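Flagellar hook-associated protein (PDB 4UT1) probably serves as a structural component of the bacterial flagellum, at the junction that joins the hook to the filament. Local coordinates at residues S90-Y95 with S609-S614; V282-G287 with G291-R296; A311-S316 with T591-A596; V450-V455 with V546-S551; T498-A503 with T517-D522. All blocks are in the same frame, centred on the assembly; numbering follows the deposited sequence.

Contact 1 of 5, residues S90-Y95 with S609-S614. With EDO (1,2-ethanediol), chain B.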
# COMPACT_ATOMS: atom_id res chain seq x y z
N SER A 90 11.57 17.78 -23.15
CA SER A 90 11.99 16.39 -23.17
C SER A 90 11.57 15.66 -21.89
O SER A 90 11.21 14.49 -21.93
CB SER A 90 13.50 16.29 -23.36
OG SER A 90 13.88 16.84 -24.60
N SER A 91 11.66 16.35 -20.76
CA SER A 91 11.20 15.79 -19.50
C SER A 91 9.70 15.51 -19.53
O SER A 91 9.26 14.40 -19.20
CB SER A 91 11.53 16.74 -18.35
OG SER A 91 10.97 16.25 -17.14
N LEU A 92 8.92 16.51 -19.93
CA LEU A 92 7.46 16.35 -20.00
C LEU A 92 7.04 15.26 -20.97
O LEU A 92 6.11 14.50 -20.70
CB LEU A 92 6.81 17.68 -20.40
CG LEU A 92 6.85 18.75 -19.31
CD1 LEU A 92 6.38 20.10 -19.84
CD2 LEU A 92 6.00 18.31 -18.12
N SER A 93 7.72 15.16 -22.12
CA SER A 93 7.30 14.18 -23.12
C SER A 93 7.70 12.79 -22.67
O SER A 93 6.98 11.83 -22.91
CB SER A 93 7.90 14.50 -24.49
OG SER A 93 9.30 14.27 -24.51
N THR A 94 8.86 12.67 -22.04
CA THR A 94 9.28 11.40 -21.44
C THR A 94 8.28 10.95 -20.36
O THR A 94 7.84 9.80 -20.36
CB THR A 94 10.70 11.51 -20.83
OG1 THR A 94 11.64 11.69 -21.89
CG2 THR A 94 11.06 10.25 -20.06
N TYR A 95 7.94 11.86 -19.46
CA TYR A 95 7.00 11.57 -18.37
C TYR A 95 5.64 11.19 -18.98
O TYR A 95 5.06 10.16 -18.63
CB TYR A 95 6.88 12.77 -17.42
CG TYR A 95 6.18 12.53 -16.10
CD1 TYR A 95 5.42 11.39 -15.87
CD2 TYR A 95 6.26 13.47 -15.07
CE1 TYR A 95 4.77 11.18 -14.66
CE2 TYR A 95 5.62 13.26 -13.85
CZ TYR A 95 4.88 12.12 -13.65
OH TYR A 95 4.24 11.92 -12.45
N SER A 609 -3.65 12.99 -18.44
CA SER A 609 -4.35 14.02 -19.19
C SER A 609 -3.66 15.38 -19.01
O SER A 609 -3.56 16.15 -19.96
CB SER A 609 -5.83 14.11 -18.82
OG SER A 609 -6.02 14.35 -17.44
N GLN A 610 -3.16 15.67 -17.81
CA GLN A 610 -2.46 16.93 -17.62
C GLN A 610 -1.14 16.91 -18.39
O GLN A 610 -0.80 17.87 -19.08
CB GLN A 610 -2.20 17.23 -16.15
CG GLN A 610 -1.46 18.54 -15.93
CD GLN A 610 -2.20 19.73 -16.52
OE1 GLN A 610 -3.36 19.98 -16.18
NE2 GLN A 610 -1.54 20.45 -17.42
N LEU A 611 -0.41 15.81 -18.28
CA LEU A 611 0.89 15.72 -18.95
C LEU A 611 0.71 15.78 -20.46
O LEU A 611 1.57 16.27 -21.18
CB LEU A 611 1.62 14.43 -18.55
CG LEU A 611 2.31 14.54 -17.18
CD1 LEU A 611 2.79 13.19 -16.70
CD2 LEU A 611 3.48 15.51 -17.28
N LYS A 612 -0.43 15.29 -20.96
CA LYS A 612 -0.65 15.36 -22.40
C LYS A 612 -0.70 16.80 -22.88
O LYS A 612 -0.09 17.16 -23.89
CB LYS A 612 -1.94 14.64 -22.79
CG LYS A 612 -2.17 14.61 -24.30
CD LYS A 612 -3.51 13.94 -24.66
CE LYS A 612 -3.68 13.80 -26.18
NZ LYS A 612 -4.96 13.13 -26.55
N ALA A 613 -1.42 17.64 -22.15
CA ALA A 613 -1.56 19.04 -22.52
C ALA A 613 -0.25 19.79 -22.27
O ALA A 613 0.22 20.53 -23.13
CB ALA A 613 -2.69 19.68 -21.75
N SER A 614 0.35 19.57 -21.10
CA SER A 614 1.59 20.26 -20.75
C SER A 614 2.69 19.93 -21.75
O SER A 614 3.43 20.80 -22.19
CB SER A 614 2.05 19.88 -19.34
OG SER A 614 1.19 20.46 -18.39
C1 EDO B . -6.81 17.08 -16.31
O1 EDO B . -6.08 16.33 -15.33
C2 EDO B . -6.20 18.48 -16.38
O2 EDO B . -7.22 19.45 -16.63
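The ring of Tyr-95 carries the branched end of Leu-611 on one face: methyl CD1 lies over it, 3.4 Å from the ring centroid and 16° off the normal, a CH-pi contact. The methyl is displaced toward the rim, and its closest carbon is Tyr-95 CD1, which it meets at 3.3 Å. At the far edge of the ring, the OH is hydrogen-bonded to Thr-299 OG1 of helix 287-322. A chi1 of -167° puts Tyr-95 CG beside the carbonyl carbon, and from there the ring turns one face to Leu-611 CD1, the two side chains crossing at about a right angle. The other branch of Leu-611 turns to Leu-92, with the two CD2 methyls 3.9 Å apart. Leu-92 CD1 meanwhile rests 3.8 Å from the backbone O of Ser-614, one turn further along.

The side chain of Gln-610 bends at chi2, which brings its amide NE2 to donate to Ser-614 OG (2.9 Å), practically in the amide plane. On the same helix, Ser-609 OG accepts from O1 of a 1,2-ethanediol at 2.9 Å, probably a molecule from the crystallisation liquor.

The segments belong to helices 80-106 and 593-630, whose axes here run closer to antiparallel than parallel, 9.0 Å apart. No hydrogen bond passes between the two segments. Leu-611, reaching in two directions and helped by Leu-92 against Ser-614, therefore joins the two helices here by dispersion and CH-pi attraction, while the tyrosine hydroxyl ties that seam to a third helix.

Contact 2 of 5, residues V282-G287 with G291-R296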
# COMPACT_ATOMS: atom_id res chain seq x y z
N VAL A 282 16.04 14.07 -7.08
CA VAL A 282 15.30 15.32 -7.14
C VAL A 282 16.12 16.46 -7.77
O VAL A 282 15.55 17.43 -8.27
CB VAL A 282 14.84 15.75 -5.73
CG1 VAL A 282 16.04 16.05 -4.83
CG2 VAL A 282 13.90 16.94 -5.81
N SER A 283 17.45 16.35 -7.74
CA SER A 283 18.29 17.40 -8.31
C SER A 283 18.48 17.21 -9.82
O SER A 283 18.88 18.14 -10.54
CB SER A 283 19.66 17.40 -7.62
OG SER A 283 20.40 16.24 -7.98
N LEU A 284 18.19 16.00 -10.28
CA LEU A 284 18.43 15.61 -11.67
C LEU A 284 17.24 15.94 -12.56
O LEU A 284 16.66 15.06 -13.18
CB LEU A 284 18.75 14.12 -11.74
CG LEU A 284 20.11 13.74 -11.17
CD1 LEU A 284 20.07 12.41 -10.43
CD2 LEU A 284 21.13 13.70 -12.28
N THR A 285 16.89 17.21 -12.62
CA THR A 285 15.78 17.66 -13.43
C THR A 285 16.13 17.81 -14.91
O THR A 285 17.31 17.91 -15.28
CB THR A 285 15.24 18.99 -12.94
OG1 THR A 285 16.34 19.91 -12.83
CG2 THR A 285 14.59 18.82 -11.59
N GLY A 286 15.10 17.85 -15.73
CA GLY A 286 15.22 18.10 -17.15
C GLY A 286 15.60 16.87 -17.94
O GLY A 286 16.23 15.96 -17.40
N GLY A 287 15.21 16.87 -19.22
CA GLY A 287 15.57 15.83 -20.15
C GLY A 287 14.93 14.49 -19.85
O GLY A 287 14.11 14.37 -18.93
N GLY A 291 12.42 13.27 -16.65
CA GLY A 291 11.12 12.69 -16.97
C GLY A 291 11.02 11.27 -16.46
O GLY A 291 9.97 10.84 -15.95
N LEU A 292 12.11 10.52 -16.59
CA LEU A 292 12.14 9.14 -16.11
C LEU A 292 12.01 9.11 -14.60
O LEU A 292 11.20 8.37 -14.05
CB LEU A 292 13.44 8.44 -16.52
CG LEU A 292 13.55 7.97 -17.97
CD1 LEU A 292 15.01 7.82 -18.36
CD2 LEU A 292 12.83 6.65 -18.16
N LEU A 293 12.83 9.93 -13.94
CA LEU A 293 12.84 10.00 -12.49
C LEU A 293 11.52 10.50 -11.90
O LEU A 293 11.03 9.94 -10.92
CB LEU A 293 14.00 10.89 -12.02
CG LEU A 293 15.37 10.35 -12.40
CD1 LEU A 293 16.49 11.34 -12.06
CD2 LEU A 293 15.63 9.00 -11.74
N ALA A 294 10.95 11.55 -12.48
CA ALA A 294 9.68 12.08 -11.98
C ALA A 294 8.54 11.06 -12.12
O ALA A 294 7.70 10.92 -11.22
CB ALA A 294 9.31 13.36 -12.71
N PHE A 295 8.51 10.35 -13.24
CA PHE A 295 7.52 9.29 -13.45
C PHE A 295 7.64 8.23 -12.37
O PHE A 295 6.65 7.81 -11.78
CB PHE A 295 7.69 8.65 -14.84
CG PHE A 295 6.92 7.37 -15.03
CD1 PHE A 295 5.54 7.38 -15.16
CD2 PHE A 295 7.58 6.14 -15.07
CE1 PHE A 295 4.84 6.20 -15.32
CE2 PHE A 295 6.88 4.96 -15.23
CZ PHE A 295 5.50 4.99 -15.36
N ARG A 296 8.88 7.81 -12.09
CA ARG A 296 9.12 6.78 -11.10
C ARG A 296 8.66 7.18 -9.69
O ARG A 296 7.90 6.45 -9.06
CB ARG A 296 10.62 6.42 -11.06
CG ARG A 296 10.91 5.16 -10.25
CD ARG A 296 12.33 4.67 -10.45
NE ARG A 296 13.32 5.58 -9.90
CZ ARG A 296 14.63 5.44 -10.06
NH1 ARG A 296 15.10 4.41 -10.75
NH2 ARG A 296 15.47 6.32 -9.52
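This is a buried local contact in which the chain leaving strand 277-278 folds back on the first turns of helix 287-322. A single apolar touch and a single backbone bond make it. Leu-284 is the centre of an inverse gamma turn, closed by a weak bond from Thr-285 N to Ser-283 O, and its side chain faces the helix. Methyl CD1 of Leu-293 comes against CB of Leu-284 at 3.6 Å and lies 4.1 Å from Leu-284 CD1, the two side chains crossing at a slant. Beyond Thr-285 come Gly-286 and Gly-287, both with positive phi, and Gly-291 N donates to Gly-287 O at 3.0 Å with an N-H...O angle of 166°. Around it, Arg-296 forms a salt bridge with Asp-281, just before the loop segment, and donates to Leu-260 O, while Gly-287 shares a backbone hydrogen bond with Thr-87 of helix 80-106. The Leu-284 carbonyl O is buried with no hydrogen-bonding partner in the model; Leu-293 CD1 lies 3.9 Å from it. Leaving this carbonyl without a bond probably carries some energetic cost, within a contact otherwise made by leucine packing and one nearly straight backbone bond.

Contact 3 of 5, residues A311-S316 with T591-A596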
# COMPACT_ATOMS: atom_id res chain seq x y z
N ALA A 311 -4.66 -4.87 -2.05
CA ALA A 311 -4.44 -6.30 -1.88
C ALA A 311 -4.31 -6.69 -0.40
O ALA A 311 -4.93 -7.67 0.06
CB ALA A 311 -3.19 -6.75 -2.65
N VAL A 312 -3.53 -5.92 0.35
CA VAL A 312 -3.31 -6.20 1.76
C VAL A 312 -4.62 -6.05 2.52
O VAL A 312 -4.99 -6.91 3.30
CB VAL A 312 -2.24 -5.29 2.38
CG1 VAL A 312 -2.23 -5.45 3.91
CG2 VAL A 312 -0.87 -5.60 1.81
N SER A 313 -5.32 -4.95 2.30
CA SER A 313 -6.56 -4.72 3.03
C SER A 313 -7.58 -5.80 2.69
O SER A 313 -8.27 -6.29 3.57
CB SER A 313 -7.13 -3.34 2.72
OG SER A 313 -8.29 -3.11 3.49
N PHE A 314 -7.69 -6.16 1.41
CA PHE A 314 -8.61 -7.21 0.99
C PHE A 314 -8.30 -8.54 1.69
O PHE A 314 -9.17 -9.14 2.31
CB PHE A 314 -8.57 -7.39 -0.54
CG PHE A 314 -9.24 -8.66 -1.02
CD1 PHE A 314 -8.53 -9.85 -1.11
CD2 PHE A 314 -10.58 -8.66 -1.40
CE1 PHE A 314 -9.14 -11.01 -1.55
CE2 PHE A 314 -11.19 -9.82 -1.85
CZ PHE A 314 -10.48 -10.99 -1.92
N ALA A 315 -7.06 -8.99 1.58
CA ALA A 315 -6.65 -10.24 2.21
C ALA A 315 -6.88 -10.22 3.72
O ALA A 315 -7.41 -11.17 4.28
CB ALA A 315 -5.18 -10.53 1.89
N SER A 316 -6.50 -9.12 4.37
CA SER A 316 -6.61 -9.03 5.81
C SER A 316 -8.08 -9.10 6.25
O SER A 316 -8.41 -9.81 7.19
CB SER A 316 -5.97 -7.74 6.32
OG SER A 316 -4.56 -7.78 6.16
N THR A 591 -13.17 5.20 2.68
CA THR A 591 -13.49 4.64 1.37
C THR A 591 -13.38 3.12 1.33
O THR A 591 -12.62 2.52 2.09
CB THR A 591 -12.59 5.23 0.26
OG1 THR A 591 -11.38 4.47 0.17
CG2 THR A 591 -12.27 6.69 0.54
N THR A 592 -14.16 2.52 0.45
CA THR A 592 -14.19 1.07 0.26
C THR A 592 -13.03 0.63 -0.63
O THR A 592 -12.28 1.46 -1.15
CB THR A 592 -15.50 0.61 -0.38
OG1 THR A 592 -15.55 1.08 -1.73
CG2 THR A 592 -16.70 1.17 0.38
N LEU A 593 -12.88 -0.68 -0.79
CA LEU A 593 -11.82 -1.23 -1.63
C LEU A 593 -11.97 -0.75 -3.08
O LEU A 593 -10.99 -0.32 -3.70
CB LEU A 593 -11.82 -2.76 -1.57
CG LEU A 593 -11.45 -3.38 -0.23
CD1 LEU A 593 -11.69 -4.88 -0.24
CD2 LEU A 593 -10.01 -3.08 0.09
N THR A 594 -13.18 -0.82 -3.62
CA THR A 594 -13.40 -0.44 -5.01
C THR A 594 -13.36 1.07 -5.16
O THR A 594 -12.93 1.59 -6.19
CB THR A 594 -14.75 -0.98 -5.54
OG1 THR A 594 -15.80 -0.54 -4.68
CG2 THR A 594 -14.73 -2.50 -5.59
N GLY A 595 -13.80 1.77 -4.12
CA GLY A 595 -13.69 3.22 -4.09
C GLY A 595 -12.23 3.63 -4.08
O GLY A 595 -11.83 4.59 -4.75
N ALA A 596 -11.42 2.91 -3.32
CA ALA A 596 -9.98 3.18 -3.26
C ALA A 596 -9.32 2.83 -4.59
O ALA A 596 -8.45 3.54 -5.06
CB ALA A 596 -9.34 2.41 -2.12
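Leu-593 swings its CG anti to its own carbonyl carbon (chi1 -67°), and with chi2 extended (172°) its two methyls fork toward neighbouring residues of helix 287-322. Phe-314 takes the other course: CG anti to the backbone N carries the ring away from the leucine and leaves CB as its nearest atom, 4.0 Å from Leu-593 CD1. The same methyl sits at the edge of the phenyl ring, near its plane, 4.1 Å from Phe-314 CD2, and the two side chains cross almost perpendicularly. The second prong, Leu-593 CD2, lies alongside Ser-313, 3.8 Å from OG and 3.9 Å from CB.

Leu-593 opens helix 593-630, and Thr-592 is the N-cap: its OG1 accepts from Gly-595 N at 3.0 Å, with an N-H...O angle of 155°. The cap fixes the first turn from which the leucine projects. Elsewhere the Phe-314 ring packs edge-to-face with Phe-337 and with Tyr-120, and touches Leu-147 of helix 134-193.

Nothing polar bonds across the two segments. Between them the link is dispersion through the forked Leu-593, and Ala-596 on Leu-310 adds to the seating of the long C-terminal helix on helix 287-322. The buried serine hydroxyl is satisfied outside the pair, hydrogen-bonded to Thr-364 O, between strands 356-360 and 371-375, and to Thr-585 OG1, before helix 593-630.

Contact 4 of 5, residues V450-V455 with V546-S551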
# COMPACT_ATOMS: atom_id res chain seq x y z
N VAL A 450 -21.67 -19.74 16.57
CA VAL A 450 -22.63 -19.68 17.68
C VAL A 450 -24.08 -19.83 17.23
O VAL A 450 -24.45 -19.45 16.12
CB VAL A 450 -22.49 -18.36 18.45
CG1 VAL A 450 -23.05 -17.22 17.62
CG2 VAL A 450 -23.18 -18.45 19.82
N LEU A 451 -24.91 -20.35 18.12
CA LEU A 451 -26.34 -20.39 17.88
C LEU A 451 -27.08 -20.06 19.19
O LEU A 451 -26.89 -20.71 20.21
CB LEU A 451 -26.74 -21.75 17.34
CG LEU A 451 -28.22 -21.91 17.01
CD1 LEU A 451 -28.68 -20.78 16.09
CD2 LEU A 451 -28.43 -23.26 16.36
N ALA A 452 -27.89 -19.00 19.14
CA ALA A 452 -28.79 -18.66 20.24
C ALA A 452 -30.20 -19.00 19.80
O ALA A 452 -30.57 -18.80 18.63
CB ALA A 452 -28.67 -17.19 20.61
N ALA A 453 -31.01 -19.51 20.72
CA ALA A 453 -32.30 -20.03 20.32
C ALA A 453 -33.31 -19.90 21.47
O ALA A 453 -32.94 -20.01 22.64
CB ALA A 453 -32.17 -21.48 19.89
N GLY A 454 -34.56 -19.65 21.13
CA GLY A 454 -35.62 -19.75 22.12
C GLY A 454 -35.92 -21.21 22.36
O GLY A 454 -35.98 -22.00 21.43
N VAL A 455 -36.13 -21.57 23.63
CA VAL A 455 -36.46 -22.94 24.01
C VAL A 455 -37.93 -23.21 23.66
O VAL A 455 -38.79 -22.36 23.91
CB VAL A 455 -36.20 -23.16 25.53
CG1 VAL A 455 -36.68 -24.52 25.98
CG2 VAL A 455 -34.71 -22.98 25.83
N VAL A 546 -19.37 -12.84 22.27
CA VAL A 546 -20.69 -13.31 21.84
C VAL A 546 -21.73 -12.21 21.99
O VAL A 546 -21.82 -11.57 23.04
CB VAL A 546 -21.13 -14.54 22.64
CG1 VAL A 546 -22.57 -14.95 22.25
CG2 VAL A 546 -20.16 -15.68 22.40
N SER A 547 -22.48 -11.96 20.92
CA SER A 547 -23.55 -10.96 20.95
C SER A 547 -24.89 -11.59 20.63
O SER A 547 -25.01 -12.39 19.70
CB SER A 547 -23.27 -9.82 19.97
OG SER A 547 -22.17 -9.03 20.40
N VAL A 548 -25.91 -11.21 21.40
CA VAL A 548 -27.29 -11.61 21.10
C VAL A 548 -28.25 -10.46 21.38
O VAL A 548 -27.98 -9.60 22.22
CB VAL A 548 -27.73 -12.84 21.93
CG1 VAL A 548 -26.97 -14.07 21.50
CG2 VAL A 548 -27.55 -12.60 23.44
N SER A 549 -29.38 -10.46 20.67
CA SER A 549 -30.43 -9.47 20.91
C SER A 549 -31.73 -10.17 21.29
O SER A 549 -32.11 -11.15 20.67
CB SER A 549 -30.67 -8.59 19.68
OG SER A 549 -29.52 -7.80 19.41
N LEU A 550 -32.39 -9.65 22.32
CA LEU A 550 -33.69 -10.15 22.76
C LEU A 550 -34.74 -9.05 22.64
O LEU A 550 -34.50 -7.90 23.02
CB LEU A 550 -33.62 -10.66 24.19
CG LEU A 550 -34.88 -11.25 24.83
CD1 LEU A 550 -35.32 -12.54 24.13
CD2 LEU A 550 -34.63 -11.48 26.32
N SER A 551 -35.90 -9.39 22.10
CA SER A 551 -37.01 -8.45 22.07
C SER A 551 -38.26 -9.21 22.50
O SER A 551 -38.21 -10.42 22.69
CB SER A 551 -37.19 -7.83 20.69
OG SER A 551 -37.58 -8.81 19.75
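Apolar packing alone joins Val-450 and Ala-452 to Val-546 and Val-548. The closer pair is Ala-452 with Val-548, whose methyl CG1 comes within 3.7 Å of the alanine CB. With CG1 standing beside the backbone N of Val-548 (chi1 -68°), that branch is the one presented to the alanine. Val-450 meets Val-546 more loosely, CG2 to CG1 at 4.3 Å. All four side chains leave their strands toward the opposing segment, and all four are buried.

Hydrogen bonding does not cross between the segments, and the CA atoms of Ala-452 and Val-548 are 7.3 Å apart, so the strands face each other instead of pairing. The polar groups are served elsewhere. Ser-547 and Ser-549, which lie between the inward valines and beyond them, bond through their hydroxyls to Thr-530 and Ser-528 of the adjoining strand 527-533. Val-450 O accepts from the Arg-572 guanidinium.

Strand 450-454 is an outermost strand of one five-stranded antiparallel sheet, beside 559-564; strand 546-551 lies in a second, between 463-470 and 527-533. The contact is thus a layer-to-layer one in a beta sandwich. Val-469 and Ile-464 of strand 463-470 and Ile-562 of strand 559-564 extend the apolar interior around it, and a backbone hydrogen bond between Ala-452 and Gln-466 stitches the two layers together along this margin.

Contact 5 of 5, residues T498-A503 with T517-D522. With EDO (1,2-ethanediol), chain I.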
# COMPACT_ATOMS: atom_id res chain seq x y z
N THR A 498 -18.03 -13.64 33.21
CA THR A 498 -18.26 -12.83 32.04
C THR A 498 -18.82 -11.49 32.46
O THR A 498 -19.33 -11.32 33.57
CB THR A 498 -19.21 -13.49 31.03
OG1 THR A 498 -20.53 -13.60 31.59
CG2 THR A 498 -18.72 -14.89 30.66
N THR A 499 -18.72 -10.54 31.55
CA THR A 499 -19.34 -9.24 31.72
C THR A 499 -20.36 -9.05 30.62
O THR A 499 -20.05 -9.24 29.44
CB THR A 499 -18.29 -8.11 31.69
OG1 THR A 499 -17.48 -8.18 32.87
CG2 THR A 499 -18.97 -6.75 31.63
N VAL A 500 -21.60 -8.72 30.99
CA VAL A 500 -22.65 -8.50 30.02
C VAL A 500 -22.83 -7.00 29.79
O VAL A 500 -23.03 -6.22 30.72
CB VAL A 500 -24.00 -9.14 30.48
CG1 VAL A 500 -25.09 -8.85 29.48
CG2 VAL A 500 -23.85 -10.64 30.67
N THR A 501 -22.72 -6.58 28.53
CA THR A 501 -22.90 -5.18 28.20
C THR A 501 -24.16 -5.00 27.39
O THR A 501 -24.31 -5.60 26.32
CB THR A 501 -21.71 -4.61 27.41
OG1 THR A 501 -20.54 -4.68 28.22
CG2 THR A 501 -21.96 -3.16 27.03
N ILE A 502 -25.07 -4.19 27.89
CA ILE A 502 -26.30 -3.89 27.18
C ILE A 502 -26.14 -2.58 26.44
O ILE A 502 -25.81 -1.55 27.03
CB ILE A 502 -27.52 -3.81 28.12
CG1 ILE A 502 -27.68 -5.11 28.91
CG2 ILE A 502 -28.79 -3.51 27.33
CD1 ILE A 502 -26.71 -5.25 30.09
N ALA A 503 -26.37 -2.62 25.13
CA ALA A 503 -26.24 -1.43 24.30
C ALA A 503 -27.26 -0.38 24.72
O ALA A 503 -28.35 -0.70 25.18
CB ALA A 503 -26.41 -1.78 22.82
N THR A 517 -26.70 -14.29 38.92
CA THR A 517 -26.52 -12.86 38.73
C THR A 517 -27.51 -12.34 37.71
O THR A 517 -27.56 -12.84 36.58
CB THR A 517 -25.10 -12.50 38.24
OG1 THR A 517 -24.13 -12.99 39.17
CG2 THR A 517 -24.96 -10.99 38.08
N PRO A 518 -28.31 -11.34 38.09
CA PRO A 518 -29.37 -10.90 37.17
C PRO A 518 -28.96 -9.75 36.26
O PRO A 518 -28.23 -8.85 36.66
CB PRO A 518 -30.48 -10.45 38.12
CG PRO A 518 -29.73 -9.93 39.32
CD PRO A 518 -28.52 -10.83 39.46
N VAL A 519 -29.44 -9.81 35.02
CA VAL A 519 -29.33 -8.71 34.09
C VAL A 519 -30.71 -8.14 33.82
O VAL A 519 -31.63 -8.90 33.49
CB VAL A 519 -28.68 -9.16 32.76
CG1 VAL A 519 -28.69 -8.03 31.75
CG2 VAL A 519 -27.27 -9.66 33.02
N PRO A 520 -30.88 -6.81 33.92
CA PRO A 520 -32.21 -6.23 33.70
C PRO A 520 -32.67 -6.38 32.27
O PRO A 520 -31.86 -6.22 31.35
CB PRO A 520 -32.01 -4.74 34.04
CG PRO A 520 -30.66 -4.65 34.71
CD PRO A 520 -29.86 -5.78 34.16
N TYR A 521 -33.95 -6.70 32.08
CA TYR A 521 -34.53 -6.77 30.75
C TYR A 521 -35.86 -6.05 30.74
O TYR A 521 -36.76 -6.37 31.54
CB TYR A 521 -34.70 -8.21 30.27
CG TYR A 521 -35.35 -8.24 28.90
CD1 TYR A 521 -34.62 -7.92 27.76
CD2 TYR A 521 -36.70 -8.53 28.76
CE1 TYR A 521 -35.21 -7.91 26.51
CE2 TYR A 521 -37.30 -8.53 27.52
CZ TYR A 521 -36.56 -8.22 26.40
OH TYR A 521 -37.17 -8.22 25.17
N ASP A 522 -35.97 -5.07 29.85
CA ASP A 522 -37.18 -4.28 29.67
C ASP A 522 -37.86 -4.66 28.36
O ASP A 522 -37.39 -4.30 27.28
CB ASP A 522 -36.82 -2.79 29.69
CG ASP A 522 -38.04 -1.88 29.72
OD1 ASP A 522 -39.15 -2.33 29.40
OD2 ASP A 522 -37.87 -0.69 30.07
C1 EDO I . -33.12 -2.40 29.83
O1 EDO I . -32.47 -3.43 30.57
C2 EDO I . -33.22 -2.85 28.38
O2 EDO I . -33.93 -4.10 28.29
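Val-519 is the hub, with a methyl for each of two partners. Its CG1 meets Ile-502 CD1 at 3.8 Å, the side chains reaching toward each other tip to tip, and its CG2 lies 4.2 Å from CB of Val-500. The isoleucine gets there by placing CG1 beside its backbone N (chi1 -57°) and then bending at chi2 (78°), so that its terminal methyl is the leading atom. Val-500 offers its branching carbon instead. No hydrogen bond links the two segments, and the valine CA atoms are 7.8 Å apart, a face-to-face distance and not one of paired strands.

In the next shell, Phe-494 touches both valines, while Met-529 of strand 527-533 packs on Val-500 and Ile-502, adding further apolar surface beside the three aliphatic side chains. Backbone bonds hold strand 498-502 on both flanks, Val-500 with Ile-510 and Thr-501 with Thr-530. On the other segment, beyond Val-519, the Tyr-521 hydroxyl is hydrogen-bonded to Gly-552 O, which probably helps hold this part of the chain. A 1,2-ethanediol, probably from the crystallisation liquor, lies beside this segment: Asp-522 N donates to its O2 at 2.7 Å with an N-H...O2 angle of 165°, and the diol is also bonded to Gly-526 O.

Strand 498-502 runs between 527-533 and 508-511 in one five-stranded sheet. Short strand 519-520 is an outermost strand of the facing sheet, next to 490-492, and the contact packs the two layers of this beta sandwich, in the D3 domain, against each other near that border.

Overall arrangement
The five contacts spread along an elongated chain. Contacts 1 and 2 lie at one end, centres 12 Å apart and touching; the centre of contact 3 is 31 Å from each of theirs, and contacts 4 and 5, centres 13 Å apart, lie at the other end, their centres more than 60 Å from those of the first pair. Helix 593-630 serves contacts 1 and 3, and helix 287-322 serves contacts 2 and 3, so the three share a helical rod. Contacts 4 and 5 bridge the same two sheets within the D3 domain. In sequence contact 1 encloses all the others, contact 2 precedes contact 3, and contact 3 encloses 4, which encloses 5: the beta sandwich is an insertion in a rod in which the first and last modelled helices pack together.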